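Local coordinates for protein alpha-1,6-mannanase (Bacteroides thetaiotaomicron, PDB 4V1S) that probably hydrolyses internal alpha-1,6-mannosidic linkages of mannan backbones, as a glycoside hydrolase of family GH76 from a gut symbiont, at residues A[81-92]-A[105-116]; A[124-132]-A[140-148]. All coordinates share one frame; numbering follows the deposited sequence.

Interaction 1 (A[81-92]-A[105-116]); sequences IWGNIFLLYTYT and ALMNCFLNFDNY
Tyr91 and Leu106 mark the close end of two antiparallel helices, their CA atoms 5.2 Å apart; at the other end Ile81 CA and Tyr116 CA are separated by 7.3 Å. The axes cross at -154° and approach to 9.0 Å.

Cys109 and Phe113, one turn apart, act as knobs. Cys109 is slim enough to enter the hole between Asn84, Leu87, Leu88 and Tyr91. With chi1 at 176° its SG swings away from its own amide N and settles against the Leu88 backbone, while Cys109 CB meets the edge of the Tyr91 ring, 3.6 Å from CD2. Ala105 can lie close over one face of that ring: its CB stands 4.1 Å from the centroid in a CH-pi contact, and Leu87 O lies over the opposite face.

Phe113 enters the next hole, among Ile81, Asn84, Ile85 and Leu88. The ring edge points at the backbone, CE1 being 3.4 Å from Asn84 O, and Leu88 CD2 lies over one face. Its chi1, -92°, lies off the staggered positions, and the ring so turned sets CE1 and CZ against the backbone of Asn84 and Ile85. Branched Leu88 and Leu106 extend the apolar seam, CD1 to CD1 at 3.6 Å, and Ile81 CG1 lies over the Tyr116 ring.

A polar patch flanks this seam. Asn84 OD1 accepts from two waters, one of them 2.8 Å away, and Asn112 ND2 donates to both; the nearer water also donates to Tyr116 OH. Ser79 OG bonds Asn84 ND2, Ser79 O bonds Tyr116 OH, and Ser68 OG bonds Asn112 OD1.

The chemistry implies a helix pair held by apolar interdigitation, with the buried amides of Asn84 and Asn112 satisfied by two waters and by Ser79 and Ser68.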
loop_
_atom_site.group_PDB
_atom_site.type_symbol
_atom_site.label_atom_id
_atom_site.label_comp_id
_atom_site.label_asym_id
_atom_site.label_seq_id
_atom_site.Cartn_x
_atom_site.Cartn_y
_atom_site.Cartn_z
ATOM N N ILE A 81 4.785 -4.230 -11.232
ATOM C CA ILE A 81 3.773 -3.220 -10.976
ATOM C C ILE A 81 3.965 -2.529 -9.606
ATOM O O ILE A 81 3.693 -1.310 -9.456
ATOM C CB ILE A 81 2.353 -3.811 -11.159
ATOM C CG1 ILE A 81 1.324 -2.707 -11.301
ATOM C CG2 ILE A 81 1.980 -4.757 -10.020
ATOM C CD1 ILE A 81 -0.054 -3.223 -11.667
ATOM N N TRP A 82 4.448 -3.286 -8.617
ATOM C CA TRP A 82 4.418 -2.801 -7.209
ATOM C C TRP A 82 5.045 -1.404 -7.028
ATOM O O TRP A 82 4.452 -0.534 -6.429
ATOM C CB TRP A 82 5.142 -3.827 -6.327
ATOM C CG TRP A 82 4.933 -3.686 -4.874
ATOM C CD1 TRP A 82 4.315 -2.684 -4.202
ATOM C CD2 TRP A 82 5.424 -4.590 -3.898
ATOM N NE1 TRP A 82 4.349 -2.931 -2.840
ATOM C CE2 TRP A 82 5.036 -4.095 -2.629
ATOM C CE3 TRP A 82 6.167 -5.770 -3.966
ATOM C CZ2 TRP A 82 5.365 -4.739 -1.454
ATOM C CZ3 TRP A 82 6.453 -6.435 -2.788
ATOM C CH2 TRP A 82 6.077 -5.906 -1.553
ATOM N N GLY A 83 6.269 -1.194 -7.531
ATOM C CA GLY A 83 6.933 0.096 -7.320
ATOM C C GLY A 83 6.180 1.249 -7.932
ATOM O O GLY A 83 6.221 2.352 -7.427
ATOM N N ASN A 84 5.474 0.974 -9.039
ATOM C CA ASN A 84 4.642 1.964 -9.669
ATOM C C ASN A 84 3.421 2.324 -8.860
ATOM O O ASN A 84 2.888 3.431 -8.992
ATOM C CB ASN A 84 4.160 1.465 -11.051
ATOM C CG ASN A 84 5.314 1.220 -11.995
ATOM O OD1 ASN A 84 5.827 2.140 -12.625
ATOM N ND2 ASN A 84 5.782 0.001 -12.024
ATOM N N ILE A 85 2.962 1.398 -8.017
ATOM C CA ILE A 85 1.803 1.683 -7.140
ATOM C C ILE A 85 2.159 2.763 -6.136
ATOM O O ILE A 85 1.350 3.655 -5.830
ATOM C CB ILE A 85 1.304 0.389 -6.456
ATOM C CG1 ILE A 85 0.888 -0.652 -7.532
ATOM C CG2 ILE A 85 0.166 0.665 -5.498
ATOM C CD1 ILE A 85 0.512 -2.005 -6.951
ATOM N N PHE A 86 3.396 2.748 -5.614
ATOM C CA PHE A 86 3.786 3.840 -4.742
ATOM C C PHE A 86 3.858 5.185 -5.465
ATOM O O PHE A 86 3.532 6.186 -4.871
ATOM C CB PHE A 86 5.095 3.567 -4.041
ATOM C CG PHE A 86 5.020 2.436 -3.046
ATOM C CD1 PHE A 86 4.341 2.591 -1.854
ATOM C CD2 PHE A 86 5.750 1.243 -3.236
ATOM C CE1 PHE A 86 4.304 1.589 -0.900
ATOM C CE2 PHE A 86 5.709 0.212 -2.282
ATOM C CZ PHE A 86 4.988 0.400 -1.121
ATOM N N LEU A 87 4.238 5.189 -6.739
ATOM C CA LEU A 87 4.192 6.423 -7.483
ATOM C C LEU A 87 2.737 6.868 -7.645
ATOM O O LEU A 87 2.414 8.013 -7.425
ATOM C CB LEU A 87 4.875 6.262 -8.861
ATOM C CG LEU A 87 6.372 6.101 -8.861
ATOM C CD1 LEU A 87 6.867 5.823 -10.260
ATOM C CD2 LEU A 87 7.024 7.359 -8.299
ATOM N N LEU A 88 1.841 5.939 -7.982
ATOM C CA LEU A 88 0.418 6.274 -8.072
ATOM C C LEU A 88 -0.071 6.925 -6.765
ATOM O O LEU A 88 -0.763 7.943 -6.776
ATOM C CB LEU A 88 -0.373 4.995 -8.346
ATOM C CG LEU A 88 -1.886 5.086 -8.417
ATOM C CD1 LEU A 88 -2.303 5.957 -9.588
ATOM C CD2 LEU A 88 -2.511 3.692 -8.521
ATOM N N TYR A 89 0.253 6.306 -5.637
ATOM C CA TYR A 89 -0.128 6.844 -4.317
ATOM C C TYR A 89 0.453 8.262 -4.091
ATOM O O TYR A 89 -0.189 9.140 -3.521
ATOM C CB TYR A 89 0.398 5.947 -3.211
ATOM C CG TYR A 89 -0.208 4.576 -3.061
ATOM C CD1 TYR A 89 -1.330 4.163 -3.782
ATOM C CD2 TYR A 89 0.360 3.668 -2.147
ATOM C CE1 TYR A 89 -1.827 2.857 -3.625
ATOM C CE2 TYR A 89 -0.160 2.405 -1.945
ATOM C CZ TYR A 89 -1.281 1.989 -2.669
ATOM O OH TYR A 89 -1.822 0.717 -2.425
ATOM N N THR A 90 1.684 8.461 -4.551
ATOM C CA THR A 90 2.378 9.731 -4.352
ATOM C C THR A 90 1.713 10.844 -5.134
ATOM O O THR A 90 1.382 11.909 -4.591
ATOM C CB THR A 90 3.852 9.628 -4.761
ATOM O OG1 THR A 90 4.451 8.605 -3.985
ATOM C CG2 THR A 90 4.556 10.924 -4.541
ATOM N N TYR A 91 1.471 10.589 -6.416
ATOM C CA TYR A 91 0.861 11.630 -7.260
ATOM C C TYR A 91 -0.568 11.930 -6.811
ATOM O O TYR A 91 -1.019 13.087 -6.808
ATOM C CB TYR A 91 0.896 11.237 -8.737
ATOM C CG TYR A 91 2.256 10.862 -9.286
ATOM C CD1 TYR A 91 3.391 11.589 -8.985
ATOM C CD2 TYR A 91 2.391 9.793 -10.168
ATOM C CE1 TYR A 91 4.629 11.198 -9.485
ATOM C CE2 TYR A 91 3.609 9.439 -10.715
ATOM C CZ TYR A 91 4.725 10.163 -10.414
ATOM O OH TYR A 91 5.953 9.745 -10.960
ATOM N N THR A 92 -1.286 10.894 -6.430
ATOM C CA THR A 92 -2.617 11.078 -5.882
ATOM C C THR A 92 -2.620 11.972 -4.644
ATOM O O THR A 92 -3.389 12.928 -4.568
ATOM C CB THR A 92 -3.243 9.738 -5.571
ATOM O OG1 THR A 92 -3.359 8.980 -6.787
ATOM C CG2 THR A 92 -4.619 9.929 -4.902
ATOM N N ALA A 105 0.853 14.441 -13.852
ATOM C CA ALA A 105 1.737 13.353 -13.427
ATOM C C ALA A 105 0.905 12.123 -13.079
ATOM O O ALA A 105 1.250 10.974 -13.444
ATOM C CB ALA A 105 2.567 13.771 -12.221
ATOM N N LEU A 106 -0.214 12.377 -12.407
ATOM C CA LEU A 106 -1.145 11.303 -12.034
ATOM C C LEU A 106 -1.743 10.649 -13.288
ATOM O O LEU A 106 -1.815 9.428 -13.380
ATOM C CB LEU A 106 -2.239 11.817 -11.101
ATOM C CG LEU A 106 -3.329 10.813 -10.718
ATOM C CD1 LEU A 106 -2.750 9.541 -10.093
ATOM C CD2 LEU A 106 -4.317 11.499 -9.797
ATOM N N MET A 107 -2.178 11.459 -14.255
ATOM C CA MET A 107 -2.730 10.915 -15.483
ATOM C C MET A 107 -1.685 10.120 -16.263
ATOM O O MET A 107 -1.981 9.041 -16.783
ATOM C CB MET A 107 -3.317 11.999 -16.368
ATOM C CG MET A 107 -3.857 11.446 -17.680
ATOM S SD MET A 107 -5.173 10.206 -17.470
ATOM C CE MET A 107 -6.519 11.234 -16.914
ATOM N N ASN A 108 -0.463 10.635 -16.348
ATOM C CA ASN A 108 0.597 9.890 -17.022
ATOM C C ASN A 108 0.912 8.535 -16.345
ATOM O O ASN A 108 1.179 7.519 -16.989
ATOM C CB ASN A 108 1.853 10.746 -17.147
ATOM C CG ASN A 108 1.696 11.836 -18.176
ATOM O OD1 ASN A 108 0.891 11.711 -19.107
ATOM N ND2 ASN A 108 2.451 12.917 -18.023
ATOM N N CYS A 109 0.832 8.521 -15.019
ATOM C CA CYS A 109 1.001 7.262 -14.276
ATOM C C CYS A 109 -0.151 6.316 -14.557
ATOM O O CYS A 109 0.060 5.141 -14.845
ATOM C CB CYS A 109 1.110 7.633 -12.804
ATOM S SG CYS A 109 1.217 6.267 -11.693
ATOM N N PHE A 110 -1.374 6.840 -14.562
ATOM C CA PHE A 110 -2.556 6.013 -14.894
ATOM C C PHE A 110 -2.455 5.379 -16.267
ATOM O O PHE A 110 -2.698 4.166 -16.453
ATOM C CB PHE A 110 -3.835 6.835 -14.777
ATOM C CG PHE A 110 -5.070 6.063 -15.134
ATOM C CD1 PHE A 110 -5.578 5.106 -14.272
ATOM C CD2 PHE A 110 -5.689 6.249 -16.358
ATOM C CE1 PHE A 110 -6.724 4.386 -14.595
ATOM C CE2 PHE A 110 -6.823 5.527 -16.698
ATOM C CZ PHE A 110 -7.351 4.606 -15.806
ATOM N N LEU A 111 -1.975 6.168 -17.209
ATOM C CA LEU A 111 -1.764 5.680 -18.570
ATOM C C LEU A 111 -0.632 4.656 -18.617
ATOM O O LEU A 111 -0.677 3.719 -19.419
ATOM C CB LEU A 111 -1.523 6.843 -19.540
ATOM C CG LEU A 111 -2.745 7.751 -19.741
ATOM C CD1 LEU A 111 -2.350 9.007 -20.511
ATOM C CD2 LEU A 111 -3.894 7.044 -20.439
ATOM N N ASN A 112 0.369 4.805 -17.755
ATOM C CA ASN A 112 1.370 3.757 -17.654
ATOM C C ASN A 112 0.781 2.449 -17.080
ATOM O O ASN A 112 1.139 1.362 -17.532
ATOM C CB ASN A 112 2.555 4.216 -16.821
ATOM C CG ASN A 112 3.706 3.225 -16.864
ATOM O OD1 ASN A 112 4.086 2.760 -17.935
ATOM N ND2 ASN A 112 4.183 2.818 -15.695
ATOM N N PHE A 113 -0.069 2.575 -16.075
ATOM C CA PHE A 113 -0.761 1.443 -15.512
ATOM C C PHE A 113 -1.569 0.711 -16.587
ATOM O O PHE A 113 -1.674 -0.513 -16.541
ATOM C CB PHE A 113 -1.678 1.822 -14.324
ATOM C CG PHE A 113 -0.990 1.710 -13.001
ATOM C CD1 PHE A 113 -0.059 2.687 -12.593
ATOM C CD2 PHE A 113 -1.183 0.609 -12.188
ATOM C CE1 PHE A 113 0.638 2.544 -11.407
ATOM C CE2 PHE A 113 -0.466 0.460 -10.989
ATOM C CZ PHE A 113 0.429 1.426 -10.585
ATOM N N ASP A 114 -2.083 1.438 -17.582
ATOM C CA ASP A 114 -2.788 0.762 -18.690
ATOM C C ASP A 114 -1.863 -0.292 -19.408
ATOM O O ASP A 114 -2.349 -1.281 -19.957
ATOM C CB ASP A 114 -3.325 1.788 -19.697
ATOM C CG ASP A 114 -4.687 2.436 -19.289
ATOM O OD1 ASP A 114 -5.449 1.941 -18.380
ATOM O OD2 ASP A 114 -4.998 3.470 -19.958
ATOM N N ASN A 115 -0.545 -0.065 -19.380
ATOM C CA ASN A 115 0.404 -1.030 -19.952
ATOM C C ASN A 115 0.361 -2.345 -19.231
ATOM O O ASN A 115 0.737 -3.358 -19.806
ATOM C CB ASN A 115 1.813 -0.517 -19.958
ATOM C CG ASN A 115 1.987 0.666 -20.884
ATOM O OD1 ASN A 115 1.507 0.666 -22.015
ATOM N ND2 ASN A 115 2.697 1.676 -20.413
ATOM N N TYR A 116 -0.024 -2.325 -17.957
ATOM C CA TYR A 116 -0.132 -3.535 -17.137
ATOM C C TYR A 116 -1.536 -4.152 -17.110
ATOM O O TYR A 116 -1.744 -5.199 -16.482
ATOM C CB TYR A 116 0.296 -3.221 -15.703
ATOM C CG TYR A 116 1.746 -2.776 -15.530
ATOM C CD1 TYR A 116 2.161 -1.505 -15.881
ATOM C CD2 TYR A 116 2.701 -3.633 -15.028
ATOM C CE1 TYR A 116 3.452 -1.087 -15.694
ATOM C CE2 TYR A 116 4.002 -3.205 -14.817
ATOM C CZ TYR A 116 4.391 -1.965 -15.207
ATOM O OH TYR A 116 5.700 -1.584 -15.035
HETATM O O HOH W 1 6.631 1.160 -15.127
HETATM O O HOH W 2 4.010 4.283 -13.139
#

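Interaction 2 (A[124-132]-A[140-148])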
loop_
_atom_site.group_PDB
_atom_site.type_symbol
_atom_site.label_atom_id
_atom_site.label_comp_id
_atom_site.label_asym_id
_atom_site.label_seq_id
_atom_site.Cartn_x
_atom_site.Cartn_y
_atom_site.Cartn_z
ATOM N N ILE A 124 -11.681 -12.796 -17.474
ATOM C CA ILE A 124 -11.721 -11.700 -16.545
ATOM C C ILE A 124 -10.532 -10.748 -16.757
ATOM O O ILE A 124 -9.409 -11.154 -17.071
ATOM C CB ILE A 124 -11.815 -12.158 -15.060
ATOM C CG1 ILE A 124 -12.245 -10.952 -14.181
ATOM C CG2 ILE A 124 -10.527 -12.861 -14.633
ATOM C CD1 ILE A 124 -12.547 -11.315 -12.732
ATOM N N ALA A 125 -10.836 -9.470 -16.644
ATOM C CA ALA A 125 -9.850 -8.390 -16.734
ATOM C C ALA A 125 -9.156 -8.164 -15.394
ATOM O O ALA A 125 -9.749 -8.385 -14.336
ATOM C CB ALA A 125 -10.565 -7.100 -17.140
ATOM N N GLY A 126 -7.923 -7.674 -15.447
ATOM C CA GLY A 126 -7.230 -7.351 -14.246
ATOM C C GLY A 126 -5.802 -6.955 -14.571
ATOM O O GLY A 126 -5.289 -7.231 -15.664
ATOM N N TYR A 127 -5.154 -6.282 -13.625
ATOM C CA TYR A 127 -3.758 -5.903 -13.809
ATOM C C TYR A 127 -2.812 -7.117 -13.639
ATOM O O TYR A 127 -3.058 -7.973 -12.820
ATOM C CB TYR A 127 -3.342 -4.833 -12.796
ATOM C CG TYR A 127 -3.921 -3.456 -13.060
ATOM C CD1 TYR A 127 -3.393 -2.625 -14.053
ATOM C CD2 TYR A 127 -5.021 -2.995 -12.349
ATOM C CE1 TYR A 127 -3.976 -1.384 -14.347
ATOM C CE2 TYR A 127 -5.572 -1.741 -12.607
ATOM C CZ TYR A 127 -5.042 -0.931 -13.611
ATOM O OH TYR A 127 -5.612 0.303 -13.855
ATOM N N ALA A 128 -1.756 -7.109 -14.446
ATOM C CA ALA A 128 -0.626 -8.064 -14.405
ATOM C C ALA A 128 0.573 -7.473 -13.687
ATOM O O ALA A 128 0.705 -6.238 -13.552
ATOM C CB ALA A 128 -0.269 -8.511 -15.807
ATOM N N THR A 129 1.480 -8.369 -13.291
ATOM C CA THR A 129 2.653 -7.969 -12.572
ATOM C C THR A 129 3.660 -7.244 -13.481
ATOM O O THR A 129 4.437 -6.408 -13.022
ATOM C CB THR A 129 3.314 -9.165 -11.878
ATOM O OG1 THR A 129 4.124 -8.692 -10.799
ATOM C CG2 THR A 129 4.071 -10.049 -12.842
ATOM N N LEU A 130 3.623 -7.560 -14.766
ATOM C CA LEU A 130 4.450 -6.907 -15.774
ATOM C C LEU A 130 3.576 -6.424 -16.932
ATOM O O LEU A 130 2.429 -6.832 -17.069
ATOM C CB LEU A 130 5.496 -7.903 -16.286
ATOM C CG LEU A 130 6.692 -8.202 -15.372
ATOM C CD1 LEU A 130 7.432 -9.449 -15.815
ATOM C CD2 LEU A 130 7.642 -7.011 -15.284
ATOM N N PRO A 131 4.121 -5.547 -17.792
ATOM C CA PRO A 131 3.341 -5.115 -18.924
ATOM C C PRO A 131 2.800 -6.277 -19.733
ATOM O O PRO A 131 3.480 -7.290 -19.918
ATOM C CB PRO A 131 4.333 -4.281 -19.725
ATOM C CG PRO A 131 5.182 -3.653 -18.647
ATOM C CD PRO A 131 5.375 -4.797 -17.666
ATOM N N THR A 132 1.574 -6.105 -20.205
ATOM C CA THR A 132 0.866 -7.152 -20.923
ATOM C C THR A 132 -0.078 -6.500 -21.925
ATOM O O THR A 132 -0.129 -5.284 -22.062
ATOM C CB THR A 132 0.108 -8.065 -19.919
ATOM O OG1 THR A 132 -0.309 -9.282 -20.547
ATOM C CG2 THR A 132 -1.071 -7.355 -19.302
ATOM N N ARG A 140 -0.861 -12.800 -13.028
ATOM C CA ARG A 140 -1.682 -11.874 -12.222
ATOM C C ARG A 140 -1.824 -12.308 -10.776
ATOM O O ARG A 140 -1.818 -13.522 -10.490
ATOM C CB ARG A 140 -3.046 -11.654 -12.855
ATOM C CG ARG A 140 -2.970 -11.188 -14.304
ATOM C CD ARG A 140 -4.285 -10.689 -14.835
ATOM N NE ARG A 140 -5.252 -11.786 -14.979
ATOM C CZ ARG A 140 -6.429 -11.663 -15.595
ATOM N NH1 ARG A 140 -6.786 -10.516 -16.130
ATOM N NH2 ARG A 140 -7.245 -12.701 -15.713
ATOM N N PHE A 141 -1.867 -11.296 -9.898
ATOM C CA PHE A 141 -1.853 -11.438 -8.442
ATOM C C PHE A 141 -3.018 -10.710 -7.836
ATOM O O PHE A 141 -3.280 -9.562 -8.170
ATOM C CB PHE A 141 -0.524 -10.893 -7.895
ATOM C CG PHE A 141 0.664 -11.690 -8.375
ATOM C CD1 PHE A 141 1.170 -11.494 -9.673
ATOM C CD2 PHE A 141 1.222 -12.660 -7.590
ATOM C CE1 PHE A 141 2.250 -12.217 -10.132
ATOM C CE2 PHE A 141 2.291 -13.419 -8.063
ATOM C CZ PHE A 141 2.779 -13.205 -9.338
ATOM N N TYR A 142 -3.717 -11.388 -6.934
ATOM C CA TYR A 142 -4.925 -10.806 -6.377
ATOM C C TYR A 142 -4.549 -9.649 -5.444
ATOM O O TYR A 142 -5.287 -8.674 -5.376
ATOM C CB TYR A 142 -5.801 -11.870 -5.696
ATOM C CG TYR A 142 -6.261 -12.940 -6.661
ATOM C CD1 TYR A 142 -7.241 -12.673 -7.597
ATOM C CD2 TYR A 142 -5.683 -14.206 -6.676
ATOM C CE1 TYR A 142 -7.663 -13.653 -8.506
ATOM C CE2 TYR A 142 -6.103 -15.175 -7.589
ATOM C CZ TYR A 142 -7.104 -14.886 -8.495
ATOM O OH TYR A 142 -7.551 -15.831 -9.406
ATOM N N ASP A 143 -3.400 -9.739 -4.773
ATOM C CA ASP A 143 -2.950 -8.645 -3.928
ATOM C C ASP A 143 -2.570 -7.394 -4.728
ATOM O O ASP A 143 -3.012 -6.300 -4.393
ATOM C CB ASP A 143 -1.854 -9.052 -2.930
ATOM C CG ASP A 143 -0.579 -9.536 -3.594
ATOM O OD1 ASP A 143 -0.621 -9.948 -4.771
ATOM O OD2 ASP A 143 0.485 -9.538 -2.926
ATOM N N GLU A 144 -1.807 -7.568 -5.812
ATOM C CA GLU A 144 -1.383 -6.424 -6.619
ATOM C C GLU A 144 -2.611 -5.636 -7.087
ATOM O O GLU A 144 -2.595 -4.404 -7.123
ATOM C CB GLU A 144 -0.558 -6.856 -7.837
ATOM C CG GLU A 144 0.812 -7.363 -7.478
ATOM C CD GLU A 144 1.620 -7.863 -8.664
ATOM O OE1 GLU A 144 1.058 -8.014 -9.773
ATOM O OE2 GLU A 144 2.842 -8.170 -8.454
ATOM N N ASN A 145 -3.663 -6.363 -7.458
ATOM C CA ASN A 145 -4.893 -5.711 -7.890
ATOM C C ASN A 145 -5.561 -4.894 -6.790
ATOM O O ASN A 145 -6.115 -3.830 -7.069
ATOM C CB ASN A 145 -5.863 -6.703 -8.580
ATOM C CG ASN A 145 -5.488 -6.881 -10.043
ATOM O OD1 ASN A 145 -6.019 -6.207 -10.909
ATOM N ND2 ASN A 145 -4.484 -7.710 -10.303
ATOM N N GLY A 146 -5.501 -5.385 -5.554
ATOM C CA GLY A 146 -6.028 -4.663 -4.397
ATOM C C GLY A 146 -5.228 -3.443 -4.014
ATOM O O GLY A 146 -5.781 -2.373 -3.779
ATOM N N TRP A 147 -3.902 -3.576 -4.005
ATOM C CA TRP A 147 -3.062 -2.417 -3.803
ATOM C C TRP A 147 -3.365 -1.326 -4.792
ATOM O O TRP A 147 -3.399 -0.138 -4.459
ATOM C CB TRP A 147 -1.586 -2.798 -3.995
ATOM C CG TRP A 147 -0.799 -3.530 -2.912
ATOM C CD1 TRP A 147 -0.788 -4.882 -2.627
ATOM C CD2 TRP A 147 0.207 -2.948 -2.081
ATOM N NE1 TRP A 147 0.146 -5.156 -1.655
ATOM C CE2 TRP A 147 0.785 -3.996 -1.313
ATOM C CE3 TRP A 147 0.692 -1.642 -1.917
ATOM C CZ2 TRP A 147 1.835 -3.774 -0.400
ATOM C CZ3 TRP A 147 1.714 -1.424 -0.994
ATOM C CH2 TRP A 147 2.281 -2.490 -0.260
ATOM N N THR A 148 -3.581 -1.740 -6.049
ATOM C CA THR A 148 -3.816 -0.783 -7.136
ATOM C C THR A 148 -5.206 -0.155 -6.999
ATOM O O THR A 148 -5.346 1.067 -7.103
ATOM C CB THR A 148 -3.659 -1.451 -8.511
ATOM O OG1 THR A 148 -2.335 -2.001 -8.609
ATOM C CG2 THR A 148 -3.889 -0.488 -9.626
HETATM O O HOH W 3 -1.242 -8.791 -10.847
#
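Ile124 O lies in the plane of the Arg140 guanidinium, at its outer edge, where NH1 and NH2 both donate to this single oxygen; the NH1 bond is 2.9 Å long. Gly126 O also lies at the guanidinium edge, in its plane, and on the NE side Glu191 completes a salt bridge. Arginine suits the place because its long chain, bent at chi3 (-69°), runs beside Tyr127 O before delivering several N-H groups together.

The amide of Asn145 meets the Tyr127 ring at the ring's edge, the two planes 37° apart, while Thr148 CG2 approaches obliquely, 3.6 Å from CE2. Trp117 packs edge-to-face with the same ring. Phe141 has a water in plane at its ring edge, and Thr129 CB comes at the ring obliquely, 3.7 Å from CE1.

Asparagine is apt at 145 because its amide offers a donor and an acceptor side by side. OD1 accepts from Tyr127 N at 2.9 Å, in the carbonyl plane and on a lone pair; ND2 gives one hydrogen to Tyr127 O, also at 2.9 Å, and the other to Phe141 O, which fixes the amide's rotation. The side chain thus takes both polar groups of one strand residue, much as a neighbouring strand would.

Thr129 OG1 donates to the syn lone pair of Glu144 OE2 at 2.7 Å. The water at the Phe141 ring edge accepts from Phe141 N and lies within hydrogen-bonding reach of both Glu144 OE1 (2.7 Å) and Tyr127 O.

Strand 124-127, half of a two-stranded antiparallel hairpin with 117-121, crosses the first turns of helix 142-159 at 71°. This is a beta hairpin in the connection between helices, folded onto the start of the next helix, consistent with the (alpha/alpha)6 barrel of GH76, built of helical hairpins.

In the fold
Interaction 1 closes before interaction 2 opens, and their centres lie 13 Å apart. Helix 81-97 takes part in both surroundings: Tyr89 OH comes within 2.7 Å of Trp147 O, probably as a hydrogen bond, and Ile85 CD1 packs 3.3 Å from Thr148 OG1. The loop ends also meet, Ala128 N lying 2.8 Å from Tyr116 O, while Ile81 and Thr129 share a backbone hydrogen bond. Glycerol, probably from the crystallisation liquor, is bound by Asp143 OD2 and Trp147 NE1, about 4 Å from the Glu144 side chain. Such molecules often mark pockets, so the start of helix 142-159 may border one, whereas interaction 1 reaches that helix through Ile81 and Ile85.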